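Local coordinates for mannosylglycerate hydrolase MGH1-like glycoside hydrolase domain-containing protein (Thermus thermophilus HB8, PDB 4WVA) that hydrolyses mannosylglycerate, a solute that thermophiles make under osmotic stress, to mannose and glycerate, and probably cleaves glucosylglycerate as well, at residues L55-L69 against Y130-L142. Residues are numbered along the deposited sequence; the frame is centred on the assembly and turned at random.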
loop_
_atom_site.group_PDB
_atom_site.type_symbol
_atom_site.label_atom_id
_atom_site.label_comp_id
_atom_site.label_asym_id
_atom_site.label_seq_id
_atom_site.Cartn_x
_atom_site.Cartn_y
_atom_site.Cartn_z
ATOM N N LEU A 55 -18.097 26.442 6.199
ATOM C CA LEU A 55 -18.483 25.082 5.844
ATOM C C LEU A 55 -19.857 24.733 6.417
ATOM O O LEU A 55 -20.613 23.970 5.823
ATOM C CB LEU A 55 -17.426 24.100 6.314
ATOM C CG LEU A 55 -16.023 24.431 5.789
ATOM C CD1 LEU A 55 -15.065 23.356 6.252
ATOM C CD2 LEU A 55 -16.038 24.607 4.274
ATOM N N LEU A 56 -20.200 25.270 7.582
ATOM C CA LEU A 56 -21.562 25.068 8.090
ATOM C C LEU A 56 -22.552 25.581 7.068
ATOM O O LEU A 56 -23.588 24.954 6.798
ATOM C CB LEU A 56 -21.782 25.819 9.401
ATOM C CG LEU A 56 -21.016 25.301 10.610
ATOM C CD1 LEU A 56 -21.199 26.227 11.807
ATOM C CD2 LEU A 56 -21.510 23.924 10.940
ATOM N N CYS A 57 -22.257 26.756 6.523
ATOM C CA CYS A 57 -23.160 27.392 5.567
ATOM C C CYS A 57 -23.317 26.530 4.308
ATOM O O CYS A 57 -24.419 26.305 3.828
ATOM C CB CYS A 57 -22.633 28.776 5.225
ATOM S SG CYS A 57 -23.665 29.721 4.095
ATOM N N LEU A 58 -22.190 26.054 3.768
ATOM C CA LEU A 58 -22.206 25.178 2.608
ATOM C C LEU A 58 -23.149 23.970 2.802
ATOM O O LEU A 58 -23.978 23.670 1.935
ATOM C CB LEU A 58 -20.779 24.717 2.301
ATOM C CG LEU A 58 -20.607 23.740 1.141
ATOM C CD1 LEU A 58 -21.079 24.312 -0.175
ATOM C CD2 LEU A 58 -19.141 23.312 1.078
ATOM N N PHE A 59 -23.030 23.282 3.939
ATOM C CA PHE A 59 -23.871 22.109 4.189
ATOM C C PHE A 59 -25.302 22.479 4.527
ATOM O O PHE A 59 -26.264 21.884 4.001
ATOM C CB PHE A 59 -23.276 21.226 5.281
ATOM C CG PHE A 59 -22.190 20.327 4.780
ATOM C CD1 PHE A 59 -22.496 19.100 4.226
ATOM C CD2 PHE A 59 -20.869 20.730 4.816
ATOM C CE1 PHE A 59 -21.504 18.270 3.744
ATOM C CE2 PHE A 59 -19.875 19.904 4.345
ATOM C CZ PHE A 59 -20.192 18.682 3.792
ATOM N N ASP A 60 -25.458 23.467 5.402
ATOM C CA ASP A 60 -26.807 23.833 5.885
ATOM C C ASP A 60 -27.725 24.320 4.764
ATOM O O ASP A 60 -28.918 23.966 4.731
ATOM C CB ASP A 60 -26.711 24.902 6.975
ATOM C CG ASP A 60 -26.310 24.346 8.313
ATOM O OD1 ASP A 60 -26.413 23.133 8.516
ATOM O OD2 ASP A 60 -25.904 25.144 9.179
ATOM N N TYR A 61 -27.182 25.109 3.847
ATOM C CA TYR A 61 -27.975 25.641 2.732
ATOM C C TYR A 61 -27.810 24.912 1.410
ATOM O O TYR A 61 -28.614 25.106 0.495
ATOM C CB TYR A 61 -27.694 27.136 2.562
ATOM C CG TYR A 61 -28.098 27.893 3.783
ATOM C CD1 TYR A 61 -29.435 28.202 4.011
ATOM C CD2 TYR A 61 -27.160 28.264 4.740
ATOM C CE1 TYR A 61 -29.825 28.875 5.152
ATOM C CE2 TYR A 61 -27.533 28.925 5.893
ATOM C CZ TYR A 61 -28.870 29.237 6.086
ATOM O OH TYR A 61 -29.263 29.908 7.222
ATOM N N GLY A 62 -26.779 24.077 1.295
ATOM C CA GLY A 62 -26.509 23.359 0.050
ATOM C C GLY A 62 -26.935 21.906 0.020
ATOM O O GLY A 62 -27.415 21.423 -0.998
ATOM N N GLN A 63 -26.759 21.174 1.117
ATOM C CA GLN A 63 -26.882 19.719 1.024
ATOM C C GLN A 63 -28.324 19.296 0.811
ATOM O O GLN A 63 -29.205 19.710 1.547
ATOM C CB GLN A 63 -26.302 19.015 2.242
ATOM C CG GLN A 63 -26.189 17.514 2.088
ATOM C CD GLN A 63 -25.402 16.889 3.213
ATOM O OE1 GLN A 63 -25.508 17.298 4.374
ATOM N NE2 GLN A 63 -24.613 15.880 2.878
ATOM N N GLY A 64 -28.516 18.481 -0.217
ATOM C CA GLY A 64 -29.840 17.949 -0.574
ATOM C C GLY A 64 -30.246 16.801 0.322
ATOM O O GLY A 64 -29.450 16.265 1.121
ATOM N N PRO A 65 -31.512 16.399 0.206
ATOM C CA PRO A 65 -32.037 15.374 1.086
ATOM C C PRO A 65 -31.398 14.000 0.929
ATOM O O PRO A 65 -31.426 13.210 1.867
ATOM C CB PRO A 65 -33.529 15.320 0.725
ATOM C CG PRO A 65 -33.656 16.005 -0.585
ATOM C CD PRO A 65 -32.535 16.992 -0.671
ATOM N N ASP A 66 -30.823 13.722 -0.235
ATOM C CA ASP A 66 -30.147 12.452 -0.464
ATOM C C ASP A 66 -28.647 12.497 -0.132
ATOM O O ASP A 66 -27.944 11.528 -0.376
ATOM C CB ASP A 66 -30.354 11.994 -1.913
ATOM C CG ASP A 66 -29.804 12.988 -2.940
ATOM O OD1 ASP A 66 -29.330 14.091 -2.558
ATOM O OD2 ASP A 66 -29.865 12.662 -4.147
ATOM N N GLY A 67 -28.178 13.617 0.420
ATOM C CA GLY A 67 -26.769 13.768 0.804
ATOM C C GLY A 67 -25.924 14.503 -0.221
ATOM O O GLY A 67 -24.781 14.892 0.074
ATOM N N MET A 68 -26.452 14.724 -1.419
ATOM C CA MET A 68 -25.669 15.384 -2.447
ATOM C C MET A 68 -25.295 16.796 -2.016
ATOM O O MET A 68 -26.151 17.553 -1.561
ATOM C CB MET A 68 -26.422 15.472 -3.766
ATOM C CG MET A 68 -25.500 15.927 -4.877
ATOM S SD MET A 68 -26.334 16.358 -6.398
ATOM C CE MET A 68 -26.968 17.950 -5.862
ATOM N N LEU A 69 -24.016 17.140 -2.158
ATOM C CA LEU A 69 -23.563 18.512 -1.950
ATOM C C LEU A 69 -23.335 19.130 -3.323
ATOM O O LEU A 69 -22.516 18.644 -4.093
ATOM C CB LEU A 69 -22.287 18.529 -1.114
ATOM C CG LEU A 69 -21.904 19.891 -0.530
ATOM C CD1 LEU A 69 -22.902 20.361 0.503
ATOM C CD2 LEU A 69 -20.526 19.793 0.094
ATOM N N TYR A 130 -21.255 17.969 14.426
ATOM C CA TYR A 130 -22.346 18.455 13.603
ATOM C C TYR A 130 -22.115 18.116 12.130
ATOM O O TYR A 130 -23.013 17.623 11.453
ATOM C CB TYR A 130 -22.524 19.966 13.812
ATOM C CG TYR A 130 -23.667 20.572 13.032
ATOM C CD1 TYR A 130 -24.979 20.405 13.446
ATOM C CD2 TYR A 130 -23.437 21.308 11.887
ATOM C CE1 TYR A 130 -26.024 20.976 12.744
ATOM C CE2 TYR A 130 -24.476 21.873 11.168
ATOM C CZ TYR A 130 -25.778 21.685 11.603
ATOM O OH TYR A 130 -26.815 22.257 10.914
ATOM N N LEU A 131 -20.899 18.353 11.650
ATOM C CA LEU A 131 -20.583 18.143 10.245
ATOM C C LEU A 131 -20.335 16.675 9.863
ATOM O O LEU A 131 -20.546 16.304 8.707
ATOM C CB LEU A 131 -19.364 18.993 9.850
ATOM C CG LEU A 131 -19.656 20.494 9.748
ATOM C CD1 LEU A 131 -18.363 21.252 9.511
ATOM C CD2 LEU A 131 -20.671 20.780 8.653
ATOM N N PHE A 132 -19.873 15.844 10.800
ATOM C CA PHE A 132 -19.461 14.499 10.438
ATOM C C PHE A 132 -20.550 13.691 9.687
ATOM O O PHE A 132 -20.274 13.120 8.627
ATOM C CB PHE A 132 -18.966 13.707 11.652
ATOM C CG PHE A 132 -18.605 12.297 11.311
ATOM C CD1 PHE A 132 -17.396 12.007 10.711
ATOM C CD2 PHE A 132 -19.508 11.272 11.529
ATOM C CE1 PHE A 132 -17.080 10.705 10.358
ATOM C CE2 PHE A 132 -19.211 9.968 11.176
ATOM C CZ PHE A 132 -17.992 9.687 10.582
ATOM N N PRO A 133 -21.781 13.627 10.232
ATOM C CA PRO A 133 -22.802 12.833 9.516
ATOM C C PRO A 133 -23.202 13.442 8.166
ATOM O O PRO A 133 -23.592 12.727 7.244
ATOM C CB PRO A 133 -23.992 12.803 10.481
ATOM C CG PRO A 133 -23.756 13.877 11.458
ATOM C CD PRO A 133 -22.291 14.207 11.482
ATOM N N LYS A 134 -23.044 14.751 8.031
ATOM C CA LYS A 134 -23.284 15.431 6.766
ATOM C C LYS A 134 -22.216 15.099 5.711
ATOM O O LYS A 134 -22.537 14.817 4.561
ATOM C CB LYS A 134 -23.374 16.942 7.004
ATOM C CG LYS A 134 -24.493 17.314 7.965
ATOM C CD LYS A 134 -24.678 18.813 8.066
ATOM C CE LYS A 134 -25.751 19.178 9.077
ATOM N NZ LYS A 134 -27.081 18.663 8.661
ATOM N N LEU A 135 -20.943 15.145 6.109
ATOM C CA LEU A 135 -19.858 14.688 5.250
ATOM C C LEU A 135 -20.061 13.229 4.824
ATOM O O LEU A 135 -19.921 12.868 3.652
ATOM C CB LEU A 135 -18.526 14.787 6.005
ATOM C CG LEU A 135 -17.957 16.188 6.203
ATOM C CD1 LEU A 135 -16.919 16.218 7.303
ATOM C CD2 LEU A 135 -17.331 16.640 4.890
ATOM N N LEU A 136 -20.387 12.391 5.794
ATOM C CA LEU A 136 -20.573 10.970 5.540
ATOM C C LEU A 136 -21.696 10.761 4.512
ATOM O O LEU A 136 -21.582 9.929 3.615
ATOM C CB LEU A 136 -20.880 10.252 6.853
ATOM C CG LEU A 136 -20.994 8.737 6.828
ATOM C CD1 LEU A 136 -19.656 8.098 6.512
ATOM C CD2 LEU A 136 -21.522 8.250 8.166
ATOM N N ALA A 137 -22.775 11.529 4.645
ATOM C CA ALA A 137 -23.906 11.418 3.722
ATOM C C ALA A 137 -23.537 11.868 2.314
ATOM O O ALA A 137 -24.019 11.313 1.328
ATOM C CB ALA A 137 -25.100 12.207 4.247
ATOM N N PHE A 138 -22.666 12.877 2.208
ATOM C CA PHE A 138 -22.180 13.328 0.924
ATOM C C PHE A 138 -21.311 12.241 0.257
ATOM O O PHE A 138 -21.493 11.918 -0.918
ATOM C CB PHE A 138 -21.412 14.656 1.091
ATOM C CG PHE A 138 -20.746 15.173 -0.162
ATOM C CD1 PHE A 138 -21.298 14.989 -1.431
ATOM C CD2 PHE A 138 -19.564 15.900 -0.065
ATOM C CE1 PHE A 138 -20.694 15.482 -2.561
ATOM C CE2 PHE A 138 -18.960 16.411 -1.194
ATOM C CZ PHE A 138 -19.514 16.203 -2.444
ATOM N N HIS A 139 -20.370 11.677 1.012
ATOM C CA HIS A 139 -19.522 10.629 0.469
ATOM C C HIS A 139 -20.391 9.426 0.063
ATOM O O HIS A 139 -20.210 8.848 -1.004
ATOM C CB HIS A 139 -18.465 10.219 1.483
ATOM C CG HIS A 139 -17.303 11.166 1.595
ATOM N ND1 HIS A 139 -17.430 12.541 1.703
ATOM C CD2 HIS A 139 -15.982 10.910 1.642
ATOM C CE1 HIS A 139 -16.221 13.081 1.804
ATOM N NE2 HIS A 139 -15.331 12.109 1.795
ATOM N N ARG A 140 -21.357 9.082 0.898
ATOM C CA ARG A 140 -22.257 7.981 0.570
ATOM C C ARG A 140 -23.017 8.218 -0.737
ATOM O O ARG A 140 -23.154 7.307 -1.547
ATOM C CB ARG A 140 -23.222 7.740 1.716
ATOM C CG ARG A 140 -24.110 6.542 1.496
ATOM C CD ARG A 140 -25.038 6.389 2.668
ATOM N NE ARG A 140 -24.312 6.124 3.909
ATOM C CZ ARG A 140 -24.350 6.861 5.007
ATOM N NH1 ARG A 140 -25.086 7.973 5.077
ATOM N NH2 ARG A 140 -23.658 6.457 6.067
ATOM N N TRP A 141 -23.527 9.443 -0.923
ATOM C CA TRP A 141 -24.184 9.828 -2.155
ATOM C C TRP A 141 -23.264 9.648 -3.359
ATOM O O TRP A 141 -23.683 9.155 -4.405
ATOM C CB TRP A 141 -24.714 11.282 -2.067
ATOM C CG TRP A 141 -25.360 11.688 -3.326
ATOM C CD1 TRP A 141 -26.663 11.471 -3.672
ATOM C CD2 TRP A 141 -24.742 12.303 -4.454
ATOM N NE1 TRP A 141 -26.895 11.914 -4.942
ATOM C CE2 TRP A 141 -25.736 12.432 -5.451
ATOM C CE3 TRP A 141 -23.447 12.763 -4.727
ATOM C CZ2 TRP A 141 -25.479 13.008 -6.687
ATOM C CZ3 TRP A 141 -23.197 13.328 -5.962
ATOM C CH2 TRP A 141 -24.204 13.443 -6.921
ATOM N N LEU A 142 -22.012 10.081 -3.233
ATOM C CA LEU A 142 -21.084 9.948 -4.328
ATOM C C LEU A 142 -20.993 8.502 -4.825
ATOM O O LEU A 142 -21.115 8.263 -6.013
ATOM C CB LEU A 142 -19.692 10.491 -3.947
ATOM C CG LEU A 142 -19.547 12.000 -3.822
ATOM C CD1 LEU A 142 -18.209 12.335 -3.172
ATOM C CD2 LEU A 142 -19.648 12.695 -5.170
HETATM O O HOH W 1 -28.686 21.516 8.180
HETATM O O HOH W 2 -27.502 18.487 5.727
HETATM O O HOH W 3 -26.349 9.844 1.293
#
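Lys-134 O is gripped by two donors that reach it from opposite faces of its carbonyl plane: Phe-138 N, in the helix's own bonding pattern, and, across the contact, Gln-63 NE2 at 2.9 Å. The same NE2 donates a nearly straight bond to Gly-67 O (3.0 Å), and since both acceptors lie close to the amide plane, the Gln-63 carboxamide is held flat between its own loop and helix 121-146. A water donates to Gln-63 OE1 and accepts from Lys-134 NZ. Beside this bridge the Phe-59 ring packs against Lys-134 CB and the methyls of Leu-131 and Leu-135. Tyr-130 OH donates to Asp-60 OD1 (2.6 Å) on the syn side, somewhat out of the carboxylate plane.

The loop after helix 48-62 is seated on two aromatic faces. Leu-69 CB sits over the centre of the Phe-138 ring, and Met-68 CG lies 3.3 Å from the centroid of the Trp-141 six-membered ring, with SD obliquely placed in a Met-aromatic contact. The indole reaches Met-68 because CG points away from the backbone N (chi1 179°); replacing it with an alanine would probably leave the Met-68 side chain without its aromatic support and free to turn. In this (alpha/alpha)6-barrel protein, Gln-63 and the CH-pi contacts thus fix the loop to helix 121-146, while the tyrosine-aspartate bond and Phe-59 join that helix to helix 48-62.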